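Long-range contacts in chitin oligosaccharide binding protein NagB2 (PDB 7EHU), which binds chitin oligosaccharides such as di-N-acetylchitobiose and tri-N-acetylchitotriose, probably as the solute-binding component of an ABC-type sugar importer: residues 200-205 / 272-277; 146-151 / 294-299; 309-314 / 383-388. All coordinates share one frame; numbering follows the deposited sequence.

Contact 1. Residues 200-205 / 272-277. With NAG (2-acetamido-2-deoxy-beta-D-glucopyranose), chain B; NAG (2-acetamido-2-deoxy-beta-D-glucopyranose), chain C; NAG (2-acetamido-2-deoxy-beta-D-glucopyranose), chain D.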
loop_
_atom_site.group_PDB
_atom_site.type_symbol
_atom_site.label_atom_id
_atom_site.label_comp_id
_atom_site.label_asym_id
_atom_site.label_seq_id
_atom_site.Cartn_x
_atom_site.Cartn_y
_atom_site.Cartn_z
ATOM N N ILE A 200 -8.066 -1.541 7.593
ATOM C CA ILE A 200 -9.186 -0.632 7.828
ATOM C C ILE A 200 -8.804 0.771 7.387
ATOM O O ILE A 200 -9.609 1.498 6.796
ATOM C CB ILE A 200 -9.606 -0.652 9.306
ATOM C CG1 ILE A 200 -10.056 -2.042 9.762
ATOM C CG2 ILE A 200 -10.740 0.354 9.551
ATOM C CD1 ILE A 200 -10.027 -2.215 11.288
ATOM N N ASN A 201 -7.569 1.173 7.675
ATOM C CA ASN A 201 -7.132 2.516 7.327
ATOM C C ASN A 201 -7.091 2.773 5.831
ATOM O O ASN A 201 -7.144 3.937 5.425
ATOM C CB ASN A 201 -5.790 2.853 7.974
ATOM C CG ASN A 201 -5.927 3.188 9.457
ATOM O OD1 ASN A 201 -7.002 3.543 9.936
ATOM N ND2 ASN A 201 -4.821 3.101 10.176
ATOM N N MET A 202 -6.999 1.741 4.994
ATOM C CA MET A 202 -7.112 1.995 3.554
ATOM C C MET A 202 -8.448 2.650 3.256
ATOM O O MET A 202 -8.532 3.682 2.582
ATOM C CB MET A 202 -7.012 0.673 2.786
ATOM C CG MET A 202 -5.607 0.087 2.742
ATOM S SD MET A 202 -5.427 -1.188 1.454
ATOM C CE MET A 202 -6.183 -2.578 2.319
ATOM N N LEU A 203 -9.511 2.055 3.777
ATOM C CA LEU A 203 -10.847 2.582 3.569
ATOM C C LEU A 203 -11.039 3.898 4.294
ATOM O O LEU A 203 -11.606 4.841 3.735
ATOM C CB LEU A 203 -11.861 1.541 4.032
ATOM C CG LEU A 203 -13.329 1.898 3.822
ATOM C CD1 LEU A 203 -13.635 2.214 2.361
ATOM C CD2 LEU A 203 -14.222 0.764 4.320
ATOM N N ALA A 204 -10.566 3.978 5.537
ATOM C CA ALA A 204 -10.701 5.213 6.298
ATOM C C ALA A 204 -10.019 6.369 5.589
ATOM O O ALA A 204 -10.557 7.481 5.550
ATOM C CB ALA A 204 -10.117 5.031 7.698
ATOM N N ASN A 205 -8.827 6.128 5.034
ATOM C CA ASN A 205 -8.067 7.194 4.387
ATOM C C ASN A 205 -8.780 7.720 3.157
ATOM O O ASN A 205 -8.930 8.941 3.007
ATOM C CB ASN A 205 -6.571 6.809 4.420
ATOM C CG ASN A 205 -5.588 7.727 3.689
ATOM O OD1 ASN A 205 -4.588 7.274 3.120
ATOM N ND2 ASN A 205 -5.981 8.985 3.500
ATOM N N LEU A 272 -14.245 -5.206 -2.161
ATOM C CA LEU A 272 -13.047 -5.209 -1.325
ATOM C C LEU A 272 -12.274 -3.941 -1.632
ATOM O O LEU A 272 -11.925 -3.714 -2.792
ATOM C CB LEU A 272 -12.184 -6.426 -1.669
ATOM C CG LEU A 272 -10.846 -6.538 -0.943
ATOM C CD1 LEU A 272 -11.059 -7.111 0.461
ATOM C CD2 LEU A 272 -9.889 -7.405 -1.692
ATOM N N PHE A 273 -12.014 -3.116 -0.628
ATOM C CA PHE A 273 -11.190 -1.931 -0.808
ATOM C C PHE A 273 -9.739 -2.322 -0.554
ATOM O O PHE A 273 -9.400 -2.772 0.549
ATOM C CB PHE A 273 -11.636 -0.785 0.111
ATOM C CG PHE A 273 -11.060 0.529 -0.315
ATOM C CD1 PHE A 273 -11.694 1.281 -1.283
ATOM C CD2 PHE A 273 -9.841 0.970 0.168
ATOM C CE1 PHE A 273 -11.144 2.464 -1.739
ATOM C CE2 PHE A 273 -9.277 2.155 -0.309
ATOM C CZ PHE A 273 -9.925 2.903 -1.247
ATOM N N ASP A 274 -8.905 -2.234 -1.578
ATOM C CA ASP A 274 -7.551 -2.751 -1.447
ATOM C C ASP A 274 -6.645 -2.081 -2.461
ATOM O O ASP A 274 -7.098 -1.385 -3.378
ATOM C CB ASP A 274 -7.543 -4.278 -1.633
ATOM C CG ASP A 274 -6.515 -4.985 -0.771
ATOM O OD1 ASP A 274 -5.445 -4.393 -0.475
ATOM O OD2 ASP A 274 -6.735 -6.160 -0.462
ATOM N N GLY A 275 -5.341 -2.296 -2.267
ATOM C CA GLY A 275 -4.358 -1.821 -3.197
ATOM C C GLY A 275 -4.205 -2.718 -4.401
ATOM O O GLY A 275 -4.575 -3.894 -4.392
ATOM N N SER A 276 -3.618 -2.151 -5.452
ATOM C CA SER A 276 -3.524 -2.853 -6.729
ATOM C C SER A 276 -2.572 -4.024 -6.670
ATOM O O SER A 276 -2.612 -4.879 -7.561
ATOM C CB SER A 276 -3.233 -1.887 -7.866
ATOM O OG SER A 276 -2.159 -1.028 -7.552
ATOM N N TRP A 277 -1.767 -4.115 -5.613
ATOM C CA TRP A 277 -0.909 -5.280 -5.375
ATOM C C TRP A 277 -1.704 -6.528 -5.007
ATOM O O TRP A 277 -1.118 -7.612 -4.939
ATOM C CB TRP A 277 0.109 -4.939 -4.251
ATOM C CG TRP A 277 -0.610 -4.650 -2.954
ATOM C CD1 TRP A 277 -1.213 -5.558 -2.122
ATOM C CD2 TRP A 277 -0.873 -3.362 -2.374
ATOM N NE1 TRP A 277 -1.841 -4.928 -1.082
ATOM C CE2 TRP A 277 -1.647 -3.575 -1.215
ATOM C CE3 TRP A 277 -0.528 -2.055 -2.727
ATOM C CZ2 TRP A 277 -2.091 -2.524 -0.422
ATOM C CZ3 TRP A 277 -0.962 -1.016 -1.935
ATOM C CH2 TRP A 277 -1.727 -1.255 -0.788
HETATM C C1 NAG B . 2.745 -9.240 -3.938
HETATM C C2 NAG B . 1.803 -9.132 -2.726
HETATM C C3 NAG B . 1.712 -7.693 -2.234
HETATM C C4 NAG B . 3.076 -7.015 -2.169
HETATM C C5 NAG B . 3.902 -7.308 -3.413
HETATM C C6 NAG B . 5.311 -6.777 -3.333
HETATM C C7 NAG B . -0.122 -10.692 -2.630
HETATM C C8 NAG B . -1.498 -10.977 -3.177
HETATM N N2 NAG B . 0.478 -9.596 -3.105
HETATM O O1 NAG B . 2.924 -10.565 -4.301
HETATM O O3 NAG B . 1.058 -7.700 -0.967
HETATM O O4 NAG B . 2.874 -5.603 -2.214
HETATM O O5 NAG B . 3.988 -8.719 -3.616
HETATM O O6 NAG B . 5.933 -7.121 -2.108
HETATM O O7 NAG B . 0.408 -11.405 -1.775
HETATM C C1 NAG C . 2.989 -4.867 -1.005
HETATM C C2 NAG C . 3.066 -3.412 -1.431
HETATM C C3 NAG C . 2.949 -2.484 -0.225
HETATM C C4 NAG C . 1.773 -2.862 0.665
HETATM C C5 NAG C . 1.862 -4.347 0.988
HETATM C C6 NAG C . 0.718 -4.874 1.818
HETATM C C7 NAG C . 4.463 -3.056 -3.450
HETATM C C8 NAG C . 5.855 -2.827 -3.941
HETATM N N2 NAG C . 4.324 -3.158 -2.121
HETATM O O3 NAG C . 2.824 -1.159 -0.719
HETATM O O4 NAG C . 1.863 -2.148 1.895
HETATM O O5 NAG C . 1.849 -5.083 -0.241
HETATM O O6 NAG C . 0.925 -6.241 2.156
HETATM O O7 NAG C . 3.510 -3.123 -4.222
HETATM C C1 NAG D . 0.907 -1.156 2.142
HETATM C C2 NAG D . 1.104 -0.674 3.559
HETATM C C3 NAG D . 0.224 0.542 3.843
HETATM C C4 NAG D . 0.465 1.625 2.797
HETATM C C5 NAG D . 0.289 1.054 1.393
HETATM C C6 NAG D . 0.615 2.045 0.295
HETATM C C7 NAG D . 1.818 -2.241 5.302
HETATM C C8 NAG D . 1.386 -3.304 6.274
HETATM N N2 NAG D . 0.858 -1.725 4.532
HETATM O O3 NAG D . 0.529 1.014 5.149
HETATM O O4 NAG D . -0.450 2.708 2.937
HETATM O O5 NAG D . 1.148 -0.085 1.232
HETATM O O6 NAG D . 1.959 2.495 0.372
HETATM O O7 NAG D . 2.986 -1.856 5.228
#

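Contact 2. Residues 146-151 / 294-299. With NAG (2-acetamido-2-deoxy-beta-D-glucopyranose), chain D.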
loop_
_atom_site.group_PDB
_atom_site.type_symbol
_atom_site.label_atom_id
_atom_site.label_comp_id
_atom_site.label_asym_id
_atom_site.label_seq_id
_atom_site.Cartn_x
_atom_site.Cartn_y
_atom_site.Cartn_z
ATOM N N GLY A 146 4.215 0.695 -8.527
ATOM C CA GLY A 146 3.238 1.702 -8.172
ATOM C C GLY A 146 2.010 1.064 -7.530
ATOM O O GLY A 146 1.854 -0.143 -7.526
ATOM N N PHE A 147 1.131 1.899 -6.979
ATOM C CA PHE A 147 -0.137 1.408 -6.456
ATOM C C PHE A 147 -1.226 2.449 -6.649
ATOM O O PHE A 147 -0.968 3.653 -6.717
ATOM C CB PHE A 147 -0.072 1.010 -4.955
ATOM C CG PHE A 147 -0.170 2.184 -4.008
ATOM C CD1 PHE A 147 0.938 2.997 -3.740
ATOM C CD2 PHE A 147 -1.368 2.488 -3.405
ATOM C CE1 PHE A 147 0.828 4.078 -2.895
ATOM C CE2 PHE A 147 -1.479 3.584 -2.548
ATOM C CZ PHE A 147 -0.391 4.386 -2.314
ATOM N N VAL A 148 -2.462 1.951 -6.723
ATOM C CA VAL A 148 -3.646 2.723 -6.380
ATOM C C VAL A 148 -4.464 1.864 -5.420
ATOM O O VAL A 148 -4.289 0.640 -5.355
ATOM C CB VAL A 148 -4.507 3.119 -7.601
ATOM C CG1 VAL A 148 -3.781 4.166 -8.439
ATOM C CG2 VAL A 148 -4.910 1.919 -8.427
ATOM N N GLU A 149 -5.372 2.513 -4.670
ATOM C CA GLU A 149 -6.365 1.831 -3.851
ATOM C C GLU A 149 -7.745 2.180 -4.371
ATOM O O GLU A 149 -7.972 3.304 -4.813
ATOM C CB GLU A 149 -6.220 2.172 -2.357
ATOM C CG GLU A 149 -4.890 1.695 -1.780
ATOM C CD GLU A 149 -4.685 1.968 -0.319
ATOM O OE1 GLU A 149 -5.651 2.362 0.389
ATOM O OE2 GLU A 149 -3.516 1.790 0.128
ATOM N N GLY A 150 -8.637 1.194 -4.317
ATOM C CA GLY A 150 -9.987 1.351 -4.818
ATOM C C GLY A 150 -10.779 0.094 -4.531
ATOM O O GLY A 150 -10.306 -0.802 -3.839
ATOM N N PHE A 151 -12.004 0.042 -5.062
ATOM C CA PHE A 151 -12.907 -1.087 -4.842
ATOM C C PHE A 151 -12.808 -2.109 -5.966
ATOM O O PHE A 151 -13.235 -1.848 -7.091
ATOM C CB PHE A 151 -14.358 -0.626 -4.731
ATOM C CG PHE A 151 -14.695 0.059 -3.442
ATOM C CD1 PHE A 151 -14.939 -0.662 -2.286
ATOM C CD2 PHE A 151 -14.768 1.442 -3.390
ATOM C CE1 PHE A 151 -15.257 -0.018 -1.096
ATOM C CE2 PHE A 151 -15.096 2.085 -2.213
ATOM C CZ PHE A 151 -15.343 1.356 -1.071
ATOM N N VAL A 294 -15.236 -9.993 -12.110
ATOM C CA VAL A 294 -14.658 -8.973 -11.238
ATOM C C VAL A 294 -14.457 -7.672 -12.026
ATOM O O VAL A 294 -14.037 -7.676 -13.192
ATOM C CB VAL A 294 -13.362 -9.475 -10.545
ATOM C CG1 VAL A 294 -12.290 -9.914 -11.565
ATOM C CG2 VAL A 294 -12.826 -8.455 -9.576
ATOM N N GLY A 295 -14.785 -6.555 -11.388
ATOM C CA GLY A 295 -14.577 -5.224 -11.913
ATOM C C GLY A 295 -13.919 -4.353 -10.864
ATOM O O GLY A 295 -13.488 -4.834 -9.800
ATOM N N TYR A 296 -13.876 -3.049 -11.125
ATOM C CA TYR A 296 -13.177 -2.132 -10.241
ATOM C C TYR A 296 -13.787 -0.751 -10.370
ATOM O O TYR A 296 -14.171 -0.350 -11.468
ATOM C CB TYR A 296 -11.714 -2.063 -10.645
ATOM C CG TYR A 296 -10.801 -1.297 -9.731
ATOM C CD1 TYR A 296 -10.189 -1.915 -8.650
ATOM C CD2 TYR A 296 -10.496 0.042 -9.975
ATOM C CE1 TYR A 296 -9.305 -1.238 -7.852
ATOM C CE2 TYR A 296 -9.611 0.729 -9.182
ATOM C CZ TYR A 296 -9.021 0.083 -8.115
ATOM O OH TYR A 296 -8.099 0.772 -7.358
ATOM N N PHE A 297 -13.829 -0.015 -9.258
ATOM C CA PHE A 297 -14.177 1.397 -9.303
ATOM C C PHE A 297 -13.403 2.156 -8.234
ATOM O O PHE A 297 -13.160 1.643 -7.135
ATOM C CB PHE A 297 -15.694 1.668 -9.205
ATOM C CG PHE A 297 -16.388 1.080 -8.004
ATOM C CD1 PHE A 297 -16.890 -0.212 -8.032
ATOM C CD2 PHE A 297 -16.597 1.858 -6.853
ATOM C CE1 PHE A 297 -17.575 -0.741 -6.937
ATOM C CE2 PHE A 297 -17.274 1.329 -5.748
ATOM C CZ PHE A 297 -17.767 0.024 -5.801
ATOM N N ARG A 298 -13.019 3.381 -8.576
ATOM C CA ARG A 298 -12.382 4.230 -7.598
ATOM C C ARG A 298 -13.415 4.700 -6.577
ATOM O O ARG A 298 -14.627 4.611 -6.772
ATOM C CB ARG A 298 -11.664 5.391 -8.269
ATOM C CG ARG A 298 -12.517 6.517 -8.733
ATOM C CD ARG A 298 -11.645 7.768 -9.031
ATOM N NE ARG A 298 -12.407 8.740 -9.789
ATOM C CZ ARG A 298 -12.489 8.788 -11.115
ATOM N NH1 ARG A 298 -11.819 7.940 -11.881
ATOM N NH2 ARG A 298 -13.241 9.713 -11.672
ATOM N N PHE A 299 -12.913 5.140 -5.441
ATOM C CA PHE A 299 -13.776 5.581 -4.362
ATOM C C PHE A 299 -14.796 6.588 -4.904
ATOM O O PHE A 299 -14.417 7.507 -5.634
ATOM C CB PHE A 299 -12.939 6.205 -3.235
ATOM C CG PHE A 299 -13.738 6.400 -1.980
ATOM C CD1 PHE A 299 -14.492 7.554 -1.791
ATOM C CD2 PHE A 299 -13.800 5.405 -1.018
ATOM C CE1 PHE A 299 -15.279 7.708 -0.672
ATOM C CE2 PHE A 299 -14.595 5.563 0.093
ATOM C CZ PHE A 299 -15.328 6.715 0.262
HETATM C C1 NAG D . 0.907 -1.156 2.142
HETATM C C2 NAG D . 1.104 -0.674 3.559
HETATM C C3 NAG D . 0.224 0.542 3.843
HETATM C C4 NAG D . 0.465 1.625 2.797
HETATM C C5 NAG D . 0.289 1.054 1.393
HETATM C C6 NAG D . 0.615 2.045 0.295
HETATM C C7 NAG D . 1.818 -2.241 5.302
HETATM C C8 NAG D . 1.386 -3.304 6.274
HETATM N N2 NAG D . 0.858 -1.725 4.532
HETATM O O3 NAG D . 0.529 1.014 5.149
HETATM O O4 NAG D . -0.450 2.708 2.937
HETATM O O5 NAG D . 1.148 -0.085 1.232
HETATM O O6 NAG D . 1.959 2.495 0.372
HETATM O O7 NAG D . 2.986 -1.856 5.228
HETATM O O HOH W 1 -6.536 -1.029 -6.096
HETATM O O HOH W 2 -10.188 4.913 -4.907
#

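Contact 3. Residues 309-314 / 383-388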
loop_
_atom_site.group_PDB
_atom_site.type_symbol
_atom_site.label_atom_id
_atom_site.label_comp_id
_atom_site.label_asym_id
_atom_site.label_seq_id
_atom_site.Cartn_x
_atom_site.Cartn_y
_atom_site.Cartn_z
ATOM N N LEU A 309 -10.603 12.021 -7.023
ATOM C CA LEU A 309 -9.237 11.681 -6.661
ATOM C C LEU A 309 -9.104 10.178 -6.444
ATOM O O LEU A 309 -10.070 9.488 -6.137
ATOM C CB LEU A 309 -8.838 12.415 -5.379
ATOM C CG LEU A 309 -8.942 13.934 -5.433
ATOM C CD1 LEU A 309 -8.507 14.535 -4.105
ATOM C CD2 LEU A 309 -8.093 14.502 -6.548
ATOM N N ILE A 310 -7.889 9.674 -6.596
ATOM C CA ILE A 310 -7.615 8.270 -6.318
ATOM C C ILE A 310 -6.382 8.167 -5.433
ATOM O O ILE A 310 -5.385 8.850 -5.666
ATOM C CB ILE A 310 -7.500 7.425 -7.604
ATOM C CG1 ILE A 310 -7.494 5.925 -7.292
ATOM C CG2 ILE A 310 -6.287 7.840 -8.417
ATOM C CD1 ILE A 310 -7.644 5.050 -8.525
ATOM N N ASN A 311 -6.452 7.344 -4.407
ATOM C CA ASN A 311 -5.276 7.110 -3.580
ATOM C C ASN A 311 -4.253 6.331 -4.398
ATOM O O ASN A 311 -4.581 5.268 -4.938
ATOM C CB ASN A 311 -5.711 6.309 -2.355
ATOM C CG ASN A 311 -4.582 5.964 -1.377
ATOM O OD1 ASN A 311 -4.643 4.920 -0.740
ATOM N ND2 ASN A 311 -3.599 6.840 -1.207
ATOM N N GLY A 312 -3.029 6.845 -4.506
ATOM C CA GLY A 312 -2.009 6.108 -5.228
ATOM C C GLY A 312 -0.695 6.848 -5.231
ATOM O O GLY A 312 -0.596 7.998 -4.789
ATOM N N GLY A 313 0.313 6.169 -5.755
ATOM C CA GLY A 313 1.660 6.714 -5.806
ATOM C C GLY A 313 2.673 5.600 -5.979
ATOM O O GLY A 313 2.327 4.481 -6.341
ATOM N N TRP A 314 3.926 5.938 -5.691
ATOM C CA TRP A 314 5.047 4.998 -5.733
ATOM C C TRP A 314 5.705 5.085 -4.362
ATOM O O TRP A 314 6.471 6.000 -4.082
ATOM C CB TRP A 314 6.001 5.313 -6.872
ATOM C CG TRP A 314 5.409 4.954 -8.213
ATOM C CD1 TRP A 314 5.562 3.769 -8.888
ATOM C CD2 TRP A 314 4.559 5.766 -9.028
ATOM N NE1 TRP A 314 4.865 3.799 -10.055
ATOM C CE2 TRP A 314 4.253 5.014 -10.182
ATOM C CE3 TRP A 314 4.038 7.055 -8.909
ATOM C CZ2 TRP A 314 3.437 5.499 -11.205
ATOM C CZ3 TRP A 314 3.234 7.544 -9.940
ATOM C CH2 TRP A 314 2.942 6.763 -11.064
ATOM N N ALA A 383 -6.602 13.512 -10.079
ATOM C CA ALA A 383 -5.262 13.444 -9.511
ATOM C C ALA A 383 -5.226 12.297 -8.513
ATOM O O ALA A 383 -6.263 11.756 -8.120
ATOM C CB ALA A 383 -4.894 14.751 -8.805
ATOM N N ALA A 384 -4.017 11.949 -8.095
ATOM C CA ALA A 384 -3.812 10.989 -7.017
ATOM C C ALA A 384 -3.407 11.707 -5.732
ATOM O O ALA A 384 -2.935 12.850 -5.754
ATOM C CB ALA A 384 -2.734 9.967 -7.388
ATOM N N PHE A 385 -3.595 11.021 -4.608
ATOM C CA PHE A 385 -3.091 11.472 -3.328
ATOM C C PHE A 385 -2.366 10.313 -2.652
ATOM O O PHE A 385 -2.787 9.153 -2.775
ATOM C CB PHE A 385 -4.201 12.013 -2.407
ATOM C CG PHE A 385 -5.301 11.041 -2.092
ATOM C CD1 PHE A 385 -6.412 10.943 -2.923
ATOM C CD2 PHE A 385 -5.249 10.258 -0.945
ATOM C CE1 PHE A 385 -7.445 10.085 -2.603
ATOM C CE2 PHE A 385 -6.275 9.401 -0.636
ATOM C CZ PHE A 385 -7.370 9.317 -1.460
ATOM N N PRO A 386 -1.281 10.584 -1.943
ATOM C CA PRO A 386 -0.539 9.506 -1.282
ATOM C C PRO A 386 -1.308 8.960 -0.089
ATOM O O PRO A 386 -2.260 9.563 0.412
ATOM C CB PRO A 386 0.744 10.212 -0.825
ATOM C CG PRO A 386 0.298 11.613 -0.562
ATOM C CD PRO A 386 -0.723 11.911 -1.639
ATOM N N ALA A 387 -0.891 7.785 0.363
ATOM C CA ALA A 387 -1.430 7.242 1.601
ATOM C C ALA A 387 -1.033 8.128 2.775
ATOM O O ALA A 387 0.064 8.700 2.815
ATOM C CB ALA A 387 -0.938 5.825 1.839
ATOM N N PHE A 388 -1.941 8.242 3.752
ATOM C CA PHE A 388 -1.693 9.117 4.892
ATOM C C PHE A 388 -0.410 8.739 5.638
ATOM O O PHE A 388 0.219 9.609 6.256
ATOM C CB PHE A 388 -2.890 9.123 5.858
ATOM C CG PHE A 388 -2.890 7.957 6.794
ATOM C CD1 PHE A 388 -3.236 6.694 6.354
ATOM C CD2 PHE A 388 -2.479 8.113 8.100
ATOM C CE1 PHE A 388 -3.163 5.617 7.210
ATOM C CE2 PHE A 388 -2.410 7.037 8.954
ATOM C CZ PHE A 388 -2.764 5.788 8.505
#

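Contact 1. Residues 200-205 / 272-277
The sugar-binding cleft of this periplasmic-binding-protein fold has Trp-277 as an aromatic platform, and Met-202 of helix 197-212 touches that ring obliquely. The Trp-277 indole lies under the middle sugar: C4 of NAG (chain C) stands 3.8 Å above the plane, over the centre of the ring, while CA of Gly-275 lies against the opposite face, toward the rim. The neighbouring sugars meet the ring obliquely, O3 of NAG (chain B) near CD1 and O5 of NAG (chain D) near CH2. The backbone also takes part, since NAG (chain B) N2 donates to Trp-277 O over 3.1 Å in a nearly straight bond (170°).

Met-202 makes a Met-aromatic contact with the indole: SD is 4.1 Å from Trp-277 CZ2, and its direction from the six-membered ring lies 69° off the normal. The chain bends at chi3, and CE comes to 3.4 Å from Asp-274 OD1. That oxygen accepts from Gly-275 N and is hydrogen-bonded to Tyr-257 OH, which in turn bonds Trp-277 NE1; Gln-261 holds OD2. Nearer the backbone, Met-202 CB lies in the plane of the Phe-273 ring at its edge, 3.9 Å from CD2, and Leu-203 CD1 covers one face, 4.1 Å from CG. Met-202 O approaches the same ring obliquely, 3.4 Å from Phe-273 CE2. Helix 200-205 and strand 272-275 run at 97° to each other.

No hydrogen bond joins the two segments. The helix meets strand 272-275 and Trp-277 mainly through sulfur, hydrocarbon and one carbonyl oxygen, while Asp-274 OD1 and Trp-277 NE1 are joined through Tyr-257 OH, which probably helps hold the indole flat against the sugar chain.

Contact 2. Residues 146-151 / 294-299
Phe-151 and Phe-297 pair across two strands in an antiparallel hydrogen-bonded bridge: each backbone N donates to the other residue's O, both bonds 2.9 Å long. From this bridge the Phe-151 side chain can be followed outward. CB stands over the centre of the Phe-297 ring, 3.7 Å from the centroid and 14° off the normal, a CH-pi contact. Next, CG faces Phe-297 CE2 and CZ, and CD2 comes to 3.4 Å from Phe-297 CE2. The two ring planes are 25° apart but slid past one another with little overlap. Farther out, CE2 touches Phe-299 CD2 at 3.8 Å, and Phe-299 lies side by side with Phe-151, pointing the same way.

Tyr-296 reaches past Gly-150 to Val-148, with Phe-151 N over one face of its ring. Its OH touches Val-148 CG2 at 3.6 Å and donates to a water 2.7 Å away, which in turn donates to Val-148 O. An alanine in place of Tyr-296 would probably leave that water without its hydroxyl donor and open a gap beside Gly-150. A second water links Glu-149 O to Phe-299 N.

At the other end of strand 146-151, Phe-147 lays a ring face against C6 of NAG (chain D). The segments diverge at 115°, so between them the pairing comes to one antiparallel bridge, part of the joining of strands 138-154 and 294-297 in the mixed sheet of a solute-binding-protein lobe.

Contact 3. Residues 309-314 / 383-388
Phe-385 O is gripped by two donors of strand 309-314, the backbone N of Gly-312 and the side-chain ND2 of Asn-311, each at 2.9 Å. They reach the oxygen from opposite faces of its carbonyl plane, tilted from it by 32° and 30°. This double grip belongs to a parallel strand pair in the mixed sheet of the solute-binding-protein fold, where strand 383-385 lies beside strand 309-320. Two further backbone bonds complete the pairing, Ile-310 N to Ala-383 O and Phe-385 N to Ile-310 O, each 3.0 Å. They set Ile-310 opposite Ala-384; together with the Gly-312 bond, Phe-385 N to Ile-310 O sets Asn-311 opposite Phe-385.

In Asn-311, CG is anti to the backbone N (chi1 180°). Phe-385 O lies near the amide plane, and the bond from ND2 is fairly straight. Asn-311 packs on one face of the Phe-385 ring, its CA over the centre and its CB 3.5 Å from CZ. Leu-309 CB comes to the ring edge, 3.8 Å from CD1. Beyond the pair, the Phe-385 side chain meets Ser-206 and Val-209 of helix 197-212, and Ala-387, a few residues along, touches a bound sugar. On the side of the sheet where Ile-310 and Ala-384 lie, the packing is slighter: Ile-310 CG2 is 4.3 Å from Ala-384 CB.

All three contacts reach one mixed sheet, with strand 138-154 flanked by 271-275 and 309-320. Contact 1 is buried throughout and contact 2 nearly so; contact 3 is buried in the main but reaches the surface at Ala-384. Backbone bonds join their elements: Asp-274 N to Gly-150 O between contacts 1 and 2, Glu-149 N to Asn-311 O between 2 and 3. Helix 197-212 adds another tie, since Asn-205 OD1 of contact 1 accepts from Phe-388 N of contact 3. The chemistry differs accordingly: helix on strand in contact 1 without hydrogen bonds, one antiparallel bridge with waters in contact 2, a parallel pair reinforced by an amide in contact 3.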